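Local coordinates for protein lectin (Lotus tetragonolobus, PDB 2EIG) that probably binds L-fucose-containing sugars as a tetrameric seed lectin of the legume family, with calcium and manganese ions bound in each subunit's lectin domain, at residues I190-K193 with T194-E198. Sequence-based numbering, arbitrary orientation.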
# COMPACT_ATOMS: atom_id res chain seq x y z
N ILE A 190 1.84 -4.17 6.21
CA ILE A 190 2.51 -4.55 7.47
C ILE A 190 3.92 -5.02 7.15
O ILE A 190 4.09 -5.99 6.39
CB ILE A 190 1.79 -5.72 8.23
CG1 ILE A 190 0.30 -5.49 8.32
CG2 ILE A 190 2.41 -5.95 9.65
CD1 ILE A 190 -0.48 -6.65 8.93
N ASP A 191 4.94 -4.36 7.70
CA ASP A 191 6.29 -4.90 7.61
C ASP A 191 6.50 -5.92 8.72
O ASP A 191 6.72 -5.54 9.86
CB ASP A 191 7.35 -3.79 7.72
CG ASP A 191 8.71 -4.21 7.14
OD1 ASP A 191 9.39 -3.33 6.55
OD2 ASP A 191 9.10 -5.41 7.25
N LEU A 192 6.43 -7.22 8.37
CA LEU A 192 6.60 -8.30 9.36
C LEU A 192 7.89 -8.18 10.11
O LEU A 192 7.97 -8.51 11.27
CB LEU A 192 6.53 -9.69 8.72
CG LEU A 192 5.20 -10.15 8.16
CD1 LEU A 192 5.22 -11.63 7.72
CD2 LEU A 192 4.04 -9.85 9.14
N LYS A 193 8.93 -7.68 9.44
CA LYS A 193 10.26 -7.59 10.07
C LYS A 193 10.32 -6.43 11.05
O LYS A 193 11.19 -6.44 11.91
CB LYS A 193 11.37 -7.52 9.02
CG LYS A 193 12.82 -7.60 9.53
CD LYS A 193 13.85 -7.32 8.42
CE LYS A 193 15.29 -7.42 9.00
NZ LYS A 193 16.25 -6.29 8.63
N THR A 194 9.41 -5.44 10.97
CA THR A 194 9.40 -4.36 11.98
C THR A 194 8.70 -4.81 13.24
O THR A 194 9.06 -4.45 14.36
CB THR A 194 8.77 -2.98 11.53
OG1 THR A 194 7.49 -3.17 10.93
CG2 THR A 194 9.68 -2.17 10.54
N VAL A 195 7.66 -5.62 13.07
CA VAL A 195 6.81 -5.95 14.20
C VAL A 195 7.04 -7.32 14.81
O VAL A 195 6.57 -7.58 15.88
CB VAL A 195 5.32 -5.73 13.89
CG1 VAL A 195 5.03 -4.22 13.78
CG2 VAL A 195 4.89 -6.49 12.60
N LEU A 196 7.78 -8.19 14.13
CA LEU A 196 7.89 -9.55 14.63
C LEU A 196 9.34 -10.02 14.56
O LEU A 196 10.10 -9.50 13.74
CB LEU A 196 7.01 -10.49 13.77
CG LEU A 196 5.51 -10.47 14.05
CD1 LEU A 196 4.74 -11.18 12.96
CD2 LEU A 196 5.19 -11.03 15.41
N PRO A 197 9.71 -11.02 15.38
CA PRO A 197 11.06 -11.57 15.28
C PRO A 197 11.14 -12.54 14.13
O PRO A 197 10.16 -12.75 13.41
CB PRO A 197 11.27 -12.30 16.64
CG PRO A 197 9.93 -12.79 16.96
CD PRO A 197 8.95 -11.68 16.46
N GLU A 198 12.31 -13.14 13.95
CA GLU A 198 12.57 -13.81 12.70
C GLU A 198 11.93 -15.22 12.62
O GLU A 198 11.93 -15.84 11.58
CB GLU A 198 14.08 -13.85 12.47
CG GLU A 198 14.80 -14.72 13.49
CD GLU A 198 16.29 -14.39 13.51
OE1 GLU A 198 17.05 -15.15 12.88
OE2 GLU A 198 16.66 -13.37 14.12
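Thr194 CG2 lies over one face of the Asp191 carboxylate, 4.1 Å from Asp191 CG, and the two side chains cross at about a right angle at the start of the short helix 192-195. Asp191 OD2 accepts from Lys193 N at 3.2 Å, on its anti side and 24° out of the carboxylate plane, the capping bond of an N-cap aspartate. CG stands anti to the backbone N (chi1 -160°), beside its own carbonyl carbon, which brings OD2 to Lys193 N. The peptide carbonyl of Asp191 is the second flat group: Thr194 N bonds to its O at 2.9 Å from above the carbonyl plane, and Val195 N adds a weak bond at 3.3 Å. Thr194 OG1 lies 2.7 Å from Asp191 O, but its one proton has a second acceptor, Leu146 O of the second subunit, its strongest polar partner. The turn closes with Leu196 N donating to Leu192 O at 2.9 Å. On the apolar side, Ile190 CG2 meets Val195 CG2 at 3.9 Å, while Leu192 and Leu196 run side by side, CD2 to CD1 4.1 Å. These four side chains pack on strands 81-88, 115-120 and 135-140 of the seven-stranded sheet, all four touching Val115; the single-turn helix lies in the connection from strand 183-189 of the other sheet of the legume-lectin sandwich to strand 199-208 of this one.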